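Local coordinates for CELL WALL surface anchor family protein (Streptococcus pneumoniae, PDB 2WW8) that is the adhesin of the pneumococcal pilus, recognising host cells probably through an integrin-like, metal-binding head carried on a row of beta domains, at residues 178-183 / 190-195; 260-265 / 581-586; 754-759 / 787-792. One frame throughout, in Å; residues are numbered along the deposited sequence.

Contact 1 of 3, residues 178-183 / 190-195; sequences NPYERV and SKRIYQ
Tyr180 and Arg192 form an offset stack: the guanidinium of Arg192 lies flat, its plane 12° from that of the phenol ring, but is displaced to the CZ-OH end, with the two centres separated by 4.6 Å. Over the ring centre itself stands the methylene next to the charged group, Arg192 CD, in a CH-pi contact 3.5 Å from the centroid of the Tyr180 ring and almost on its normal. Arginine suits this place because it covers the ring with carbon and charge together. On the guanidinium face opposite Tyr180 OH lies CB of Tyr194, so the group is held between two layers, while NE forms a salt bridge with Glu207 on the next strand. Tyr180 CG sits between its backbone N and carbonyl carbon (chi1 69°), which turns the ring across toward the arginine.

The backbone bonds lie one step along, between Tyr180 and residues 190-191. Lys191 N donates to Tyr180 O at 3.3 Å, a longish bond, and Ser190 CA makes a CA-H...O contact of 3.2 Å with that same Tyr180 O. The carbonyl of Lys191 is buried here without a partner, its O facing CB of Tyr180.

Glu181 and Ser190 form an antiparallel non-hydrogen-bonded pair, their CA atoms 4.2 Å apart. A small side chain suits so close a pairing, and Ser190 OG bonds to Thr209 of the next strand. Lys191 points the other way, where NZ is covalently linked to CG of Asn695, an intramolecular isopeptide bond like those that brace Gram-positive pilins. The two strands, 171-184 and 187-196, form a classic antiparallel beta hairpin.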
# COMPACT_ATOMS: atom_id res chain seq x y z
N ASN A 178 -1.14 6.53 -8.90
CA ASN A 178 -1.97 5.37 -8.66
C ASN A 178 -1.87 4.30 -9.74
O ASN A 178 -2.15 4.58 -10.90
CB ASN A 178 -3.43 5.82 -8.52
CG ASN A 178 -4.34 4.68 -8.07
OD1 ASN A 178 -4.13 4.11 -7.01
ND2 ASN A 178 -5.34 4.36 -8.88
N PRO A 179 -1.48 3.06 -9.35
CA PRO A 179 -0.98 2.77 -7.99
C PRO A 179 0.35 3.42 -7.63
O PRO A 179 1.10 3.81 -8.53
CB PRO A 179 -0.84 1.24 -7.98
CG PRO A 179 -0.77 0.83 -9.32
CD PRO A 179 -1.64 1.82 -10.12
N TYR A 180 0.64 3.49 -6.33
CA TYR A 180 1.78 4.24 -5.86
C TYR A 180 2.90 3.21 -5.75
O TYR A 180 4.05 3.59 -5.65
CB TYR A 180 1.50 5.02 -4.56
CG TYR A 180 1.28 4.21 -3.30
CD1 TYR A 180 0.00 3.80 -2.91
CD2 TYR A 180 2.38 3.87 -2.48
CE1 TYR A 180 -0.19 3.07 -1.73
CE2 TYR A 180 2.23 3.08 -1.32
CZ TYR A 180 0.92 2.71 -0.96
OH TYR A 180 0.77 1.97 0.17
N GLU A 181 2.55 1.93 -5.77
CA GLU A 181 3.52 0.86 -5.81
C GLU A 181 3.71 0.28 -7.23
O GLU A 181 2.74 -0.06 -7.91
CB GLU A 181 3.10 -0.20 -4.79
CG GLU A 181 4.03 -1.42 -4.82
CD GLU A 181 3.81 -2.33 -3.58
OE1 GLU A 181 2.98 -3.26 -3.66
OE2 GLU A 181 4.46 -2.10 -2.53
N ARG A 182 4.96 0.20 -7.68
CA ARG A 182 5.34 -0.27 -9.00
C ARG A 182 6.05 -1.63 -8.91
O ARG A 182 7.04 -1.80 -8.19
CB ARG A 182 6.28 0.79 -9.63
CG ARG A 182 6.57 0.57 -11.11
CD ARG A 182 7.71 1.50 -11.55
NE ARG A 182 7.76 1.53 -13.02
CZ ARG A 182 8.78 1.99 -13.74
NH1 ARG A 182 9.87 2.41 -13.12
NH2 ARG A 182 8.75 1.99 -15.07
N VAL A 183 5.59 -2.58 -9.73
CA VAL A 183 6.32 -3.84 -9.91
C VAL A 183 7.55 -3.61 -10.81
O VAL A 183 7.42 -3.05 -11.91
CB VAL A 183 5.40 -4.92 -10.52
CG1 VAL A 183 6.12 -6.25 -10.60
CG2 VAL A 183 4.10 -5.05 -9.65
N SER A 190 7.96 2.00 -4.27
CA SER A 190 6.76 2.82 -4.06
C SER A 190 7.14 4.19 -3.55
O SER A 190 8.12 4.34 -2.85
CB SER A 190 5.73 2.15 -3.14
OG SER A 190 6.10 2.26 -1.76
N LYS A 191 6.34 5.18 -3.91
CA LYS A 191 6.49 6.55 -3.44
C LYS A 191 5.13 7.20 -3.34
O LYS A 191 4.30 7.11 -4.28
CB LYS A 191 7.35 7.35 -4.40
CG LYS A 191 7.64 8.75 -3.78
CD LYS A 191 8.82 9.43 -4.48
CE LYS A 191 8.88 10.85 -3.96
NZ LYS A 191 9.77 11.61 -4.86
N ARG A 192 4.83 7.85 -2.22
CA ARG A 192 3.52 8.53 -2.09
C ARG A 192 3.58 9.60 -1.00
O ARG A 192 4.47 9.60 -0.16
CB ARG A 192 2.41 7.51 -1.76
CG ARG A 192 2.58 6.82 -0.39
CD ARG A 192 1.29 6.18 0.05
NE ARG A 192 1.54 5.46 1.31
CZ ARG A 192 0.61 5.10 2.18
NH1 ARG A 192 -0.66 5.36 1.89
NH2 ARG A 192 0.92 4.47 3.33
N ILE A 193 2.61 10.50 -1.01
CA ILE A 193 2.32 11.30 0.17
C ILE A 193 1.50 10.31 1.01
O ILE A 193 0.50 9.77 0.53
CB ILE A 193 1.52 12.59 -0.21
CG1 ILE A 193 2.39 13.58 -1.00
CG2 ILE A 193 1.00 13.31 1.07
CD1 ILE A 193 1.57 14.52 -1.86
N TYR A 194 1.93 10.03 2.25
CA TYR A 194 1.14 9.11 3.10
C TYR A 194 0.37 9.81 4.22
O TYR A 194 -0.46 9.21 4.92
CB TYR A 194 2.01 8.01 3.71
CG TYR A 194 2.90 8.50 4.84
CD1 TYR A 194 4.04 9.25 4.59
CD2 TYR A 194 2.58 8.20 6.16
CE1 TYR A 194 4.86 9.68 5.62
CE2 TYR A 194 3.35 8.61 7.21
CZ TYR A 194 4.48 9.34 6.93
OH TYR A 194 5.24 9.73 7.99
N GLN A 195 0.65 11.09 4.40
CA GLN A 195 -0.13 11.91 5.31
C GLN A 195 0.04 13.39 5.01
O GLN A 195 1.08 13.82 4.50
CB GLN A 195 0.19 11.62 6.78
CG GLN A 195 1.63 11.94 7.22
CD GLN A 195 1.86 11.62 8.72
OE1 GLN A 195 1.10 10.87 9.33
NE2 GLN A 195 2.90 12.19 9.29

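Contact 2 of 3, residues 260-265 / 581-586; sequences DKITSD and RYFHTI
Ile262 and Phe583 mark the closest approach of two backbones that come from distant parts of the sequence, their CA atoms 8.4 Å apart. That spacing is bridged by side chains alone, with no hydrogen bond across. Each segment lies near the C-terminal end of a helix, 247-263 or 575-583, and a hydroxyl folds back on the backbone in both. Ser264 OG donates to Lys261 O at 2.8 Å. In the other segment Tyr582 O takes two donors, the amide of Thr585 and, in the carbonyl plane on a lone pair, Thr585 OG1 at 2.8 Å. Serine and threonine are apt because their short hydroxyls reach the carbonyl three residues earlier.

Phe583 reaches across the gap. With CG anti to the backbone N (chi1 -174°), its ring extends toward helix 247-263 and ends against Lys261 and Ile262. One corner, CE1, meets Ile262 CG1 at 3.8 Å; the other, CE2, meets Lys261 CB, also at 3.8 Å. Between them CZ approaches the backbone of Lys261, 4.0 Å from its O. Lysine serves well beside the ring: its first methylenes are apolar, while bends at chi3 and chi4 carry the ammonium away.

A parallel sheet flanked by helices, with magnesium held by Ser234, Ser236 and Asp387, is consistent with a von Willebrand A-type (integrin I-like) head; here two of its helix ends pack together. Tyr216 of strand 203-218 meets the Phe583 ring edge-to-face and touches Lys261. Ile262 packs on Val270 of strand 269-275, an outer strand of the sheet, whereas Tyr582 and Ile586 face strands 533-539 and 379-386 farther across it.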
# COMPACT_ATOMS: atom_id res chain seq x y z
N ASP A 260 7.25 -22.95 -3.59
CA ASP A 260 7.43 -21.51 -3.87
C ASP A 260 8.85 -21.20 -4.34
O ASP A 260 9.01 -20.36 -5.21
CB ASP A 260 7.18 -20.55 -2.69
CG ASP A 260 5.72 -20.50 -2.23
OD1 ASP A 260 4.82 -20.76 -3.05
OD2 ASP A 260 5.44 -20.22 -1.03
N LYS A 261 9.88 -21.79 -3.73
CA LYS A 261 11.25 -21.50 -4.13
C LYS A 261 11.54 -22.08 -5.52
O LYS A 261 12.10 -21.39 -6.36
CB LYS A 261 12.24 -22.14 -3.15
CG LYS A 261 12.27 -21.43 -1.80
CD LYS A 261 13.23 -22.19 -0.89
CE LYS A 261 12.71 -22.21 0.56
NZ LYS A 261 12.90 -20.85 1.01
N ILE A 262 11.13 -23.33 -5.77
CA ILE A 262 11.34 -23.93 -7.10
C ILE A 262 10.65 -23.13 -8.20
O ILE A 262 11.26 -22.89 -9.26
CB ILE A 262 10.87 -25.37 -7.13
CG1 ILE A 262 11.83 -26.24 -6.31
CG2 ILE A 262 10.79 -25.90 -8.59
CD1 ILE A 262 11.12 -27.56 -5.86
N THR A 263 9.43 -22.65 -7.94
CA THR A 263 8.64 -22.11 -9.02
C THR A 263 8.76 -20.60 -9.09
O THR A 263 8.14 -19.97 -9.91
CB THR A 263 7.17 -22.50 -8.87
OG1 THR A 263 6.62 -21.93 -7.66
CG2 THR A 263 6.96 -24.01 -8.94
N SER A 264 9.58 -19.99 -8.24
CA SER A 264 9.87 -18.57 -8.38
C SER A 264 10.61 -18.32 -9.70
O SER A 264 10.51 -17.24 -10.26
CB SER A 264 10.65 -18.02 -7.16
OG SER A 264 11.92 -18.68 -7.13
N ASP A 265 11.36 -19.28 -10.22
CA ASP A 265 11.72 -19.20 -11.64
C ASP A 265 10.61 -19.87 -12.49
O ASP A 265 10.39 -21.09 -12.40
CB ASP A 265 13.07 -19.90 -11.86
CG ASP A 265 13.52 -19.91 -13.33
OD1 ASP A 265 12.72 -19.88 -14.30
OD2 ASP A 265 14.74 -19.95 -13.58
N ARG A 581 18.60 -26.67 2.20
CA ARG A 581 20.00 -27.05 2.06
C ARG A 581 20.22 -27.90 0.80
O ARG A 581 21.14 -27.63 0.02
CB ARG A 581 20.43 -27.85 3.32
CG ARG A 581 21.96 -27.98 3.44
CD ARG A 581 22.40 -28.67 4.73
NE ARG A 581 22.06 -30.11 4.78
CZ ARG A 581 22.74 -31.10 4.19
NH1 ARG A 581 23.84 -30.87 3.50
NH2 ARG A 581 22.37 -32.35 4.32
N TYR A 582 19.38 -28.89 0.55
CA TYR A 582 19.57 -29.75 -0.63
C TYR A 582 19.23 -28.92 -1.90
O TYR A 582 19.94 -29.02 -2.92
CB TYR A 582 18.72 -31.04 -0.55
CG TYR A 582 19.29 -32.12 0.34
CD1 TYR A 582 20.63 -32.44 0.28
CD2 TYR A 582 18.48 -32.85 1.22
CE1 TYR A 582 21.19 -33.40 1.07
CE2 TYR A 582 19.03 -33.87 1.98
CZ TYR A 582 20.36 -34.13 1.92
OH TYR A 582 20.92 -35.11 2.67
N PHE A 583 18.20 -28.07 -1.81
CA PHE A 583 17.90 -27.16 -2.90
C PHE A 583 19.18 -26.36 -3.30
O PHE A 583 19.48 -26.18 -4.48
CB PHE A 583 16.71 -26.28 -2.51
CG PHE A 583 16.20 -25.38 -3.64
CD1 PHE A 583 15.93 -25.91 -4.89
CD2 PHE A 583 16.00 -24.03 -3.45
CE1 PHE A 583 15.45 -25.12 -5.94
CE2 PHE A 583 15.57 -23.19 -4.53
CZ PHE A 583 15.27 -23.76 -5.76
N HIS A 584 19.88 -25.84 -2.29
CA HIS A 584 21.06 -25.04 -2.49
C HIS A 584 22.24 -25.91 -2.97
O HIS A 584 23.29 -25.36 -3.26
CB HIS A 584 21.43 -24.20 -1.26
CG HIS A 584 20.55 -23.00 -1.05
ND1 HIS A 584 19.28 -23.09 -0.52
CD2 HIS A 584 20.77 -21.68 -1.28
CE1 HIS A 584 18.74 -21.88 -0.45
NE2 HIS A 584 19.62 -21.02 -0.91
N THR A 585 22.13 -27.22 -3.12
CA THR A 585 23.29 -27.86 -3.74
C THR A 585 23.13 -27.79 -5.26
O THR A 585 24.06 -28.13 -5.98
CB THR A 585 23.49 -29.33 -3.30
OG1 THR A 585 22.40 -30.12 -3.81
CG2 THR A 585 23.59 -29.47 -1.77
N ILE A 586 21.96 -27.43 -5.76
CA ILE A 586 21.76 -27.41 -7.20
C ILE A 586 21.45 -26.01 -7.72
O ILE A 586 21.46 -25.81 -8.93
CB ILE A 586 20.70 -28.43 -7.68
CG1 ILE A 586 19.33 -28.17 -7.07
CG2 ILE A 586 21.22 -29.84 -7.32
CD1 ILE A 586 18.34 -29.26 -7.38

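Contact 3 of 3, residues 754-759 / 787-792; sequences AVFSLQ and GKLTFK
Leu789 and Phe756 approach at about a right angle, and the methyl of one lands on the ring of the other. CD1 of Leu789 stands 3.6 Å from the centroid of the Phe756 ring, 16° off its normal, in a CH-pi contact. It is set toward the CG-CD1 side of the ring, 3.5 Å from CD1 of Phe756, and the second methyl, CD2, reaches the same border from farther off. Leucine fits because its branched end offers methyls to a flat surface without any polar group to bury.

Two residues along each strand the roles are exchanged. Leu758 and Phe791 come from opposite directions, and CD2 of Leu758 lies over one face of the Phe791 ring, 3.6 Å from its centroid and nearest to CG. Leu758 holds CG beside the carbonyl carbon (chi1 -172°), which sends this methyl across the gap. Over the opposite face of the Phe791 ring is Leu789 O, and Tyr778 meets that ring edge-to-face.

Both pairs belong to the core of a prealbumin-like beta sandwich. Strand 755-761 lies in one sheet and strand 788-794 at the border of the other. CA atoms of Phe756 and Leu789 are 8.2 Å apart, a separation filled by side chains, with no hydrogen bond between the segments.

Residues between the large apolar ones face elsewhere and are correspondingly polar. Ser757 OG bonds to Asn804 and to the backbone N of Asn780, and Thr790 OG1 bonds to Glu739. Val781 of the neighbouring strand 781-782 touches both Phe756 and Leu789.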
# COMPACT_ATOMS: atom_id res chain seq x y z
N ALA A 754 -20.53 94.72 7.40
CA ALA A 754 -21.91 94.17 7.38
C ALA A 754 -21.96 92.99 8.35
O ALA A 754 -20.94 92.34 8.56
CB ALA A 754 -22.34 93.72 5.95
N VAL A 755 -23.13 92.70 8.89
CA VAL A 755 -23.29 91.62 9.88
C VAL A 755 -24.36 90.64 9.40
O VAL A 755 -25.47 91.03 9.06
CB VAL A 755 -23.63 92.18 11.26
CG1 VAL A 755 -23.94 91.06 12.26
CG2 VAL A 755 -22.50 93.12 11.78
N PHE A 756 -24.04 89.35 9.36
CA PHE A 756 -24.95 88.34 8.84
C PHE A 756 -25.03 87.17 9.82
O PHE A 756 -24.09 86.98 10.60
CB PHE A 756 -24.40 87.77 7.54
CG PHE A 756 -24.51 88.72 6.36
CD1 PHE A 756 -23.64 89.79 6.22
CD2 PHE A 756 -25.47 88.52 5.37
CE1 PHE A 756 -23.70 90.64 5.14
CE2 PHE A 756 -25.56 89.39 4.28
CZ PHE A 756 -24.68 90.44 4.16
N SER A 757 -26.11 86.40 9.74
CA SER A 757 -26.25 85.20 10.54
C SER A 757 -26.75 84.12 9.61
O SER A 757 -27.70 84.33 8.86
CB SER A 757 -27.23 85.44 11.69
OG SER A 757 -26.65 86.31 12.64
N LEU A 758 -26.11 82.95 9.66
CA LEU A 758 -26.52 81.77 8.89
C LEU A 758 -27.50 80.92 9.69
O LEU A 758 -27.14 80.40 10.75
CB LEU A 758 -25.29 80.95 8.47
CG LEU A 758 -25.48 79.77 7.50
CD1 LEU A 758 -26.42 80.05 6.30
CD2 LEU A 758 -24.10 79.26 7.01
N GLN A 759 -28.74 80.78 9.21
CA GLN A 759 -29.72 79.94 9.89
C GLN A 759 -29.84 78.57 9.25
O GLN A 759 -29.61 78.42 8.05
CB GLN A 759 -31.10 80.59 9.91
CG GLN A 759 -31.10 82.01 10.48
CD GLN A 759 -31.02 82.02 11.98
OE1 GLN A 759 -29.94 82.10 12.58
NE2 GLN A 759 -32.19 81.90 12.61
N GLY A 787 -14.77 91.74 2.24
CA GLY A 787 -16.21 91.55 2.04
C GLY A 787 -16.69 90.13 2.27
O GLY A 787 -17.88 89.85 2.14
N LYS A 788 -15.76 89.22 2.61
CA LYS A 788 -16.09 87.78 2.62
C LYS A 788 -16.87 87.25 3.80
O LYS A 788 -16.55 87.51 4.95
CB LYS A 788 -14.84 86.92 2.43
CG LYS A 788 -14.26 87.08 1.06
CD LYS A 788 -13.06 86.19 0.88
CE LYS A 788 -12.53 86.28 -0.54
NZ LYS A 788 -11.09 85.92 -0.42
N LEU A 789 -17.92 86.50 3.49
CA LEU A 789 -18.59 85.63 4.44
C LEU A 789 -18.36 84.17 4.09
O LEU A 789 -19.01 83.64 3.17
CB LEU A 789 -20.09 85.87 4.36
CG LEU A 789 -20.56 87.24 4.85
CD1 LEU A 789 -21.94 87.37 4.32
CD2 LEU A 789 -20.50 87.39 6.36
N THR A 790 -17.48 83.51 4.83
CA THR A 790 -16.97 82.17 4.50
C THR A 790 -17.55 81.12 5.46
O THR A 790 -17.24 81.14 6.66
CB THR A 790 -15.43 82.16 4.57
OG1 THR A 790 -14.93 83.10 3.61
CG2 THR A 790 -14.85 80.75 4.25
N PHE A 791 -18.39 80.24 4.90
CA PHE A 791 -18.98 79.10 5.61
C PHE A 791 -18.39 77.74 5.16
O PHE A 791 -18.27 77.47 3.97
CB PHE A 791 -20.50 79.11 5.44
CG PHE A 791 -21.10 80.46 5.71
CD1 PHE A 791 -20.93 81.07 6.94
CD2 PHE A 791 -21.80 81.12 4.73
CE1 PHE A 791 -21.47 82.32 7.18
CE2 PHE A 791 -22.37 82.37 4.97
CZ PHE A 791 -22.19 82.96 6.20
N LYS A 792 -18.02 76.91 6.13
CA LYS A 792 -17.45 75.59 5.81
C LYS A 792 -17.88 74.61 6.91
O LYS A 792 -18.47 75.05 7.91
CB LYS A 792 -15.92 75.69 5.65
CG LYS A 792 -15.17 75.80 6.96
CD LYS A 792 -13.87 76.60 6.82
CE LYS A 792 -13.07 76.53 8.12
NZ LYS A 792 -11.96 75.50 7.97

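Overall arrangement
Contacts 1, 2 and 3 follow one another along the chain, each closing before the next opens, yet they are spread over a very elongated molecule. The centres of contacts 1 and 2 lie about 32 Å apart, with nearest atoms about 12 Å from each other. Strand 203-218 links them: it pairs with the hairpin of contact 1, and its Tyr216 touches Phe583 and Lys261 of contact 2, where the beta region gives way to the head built on a parallel sheet. Contact 3 belongs to a separate prealbumin-like domain, its centre about 85 Å from that of contact 1 and about 116 Å from that of contact 2, on the opposite side of the chain's centre from contact 2. Such a row of separate domains is consistent with a pilus adhesin that holds its head away from the shaft.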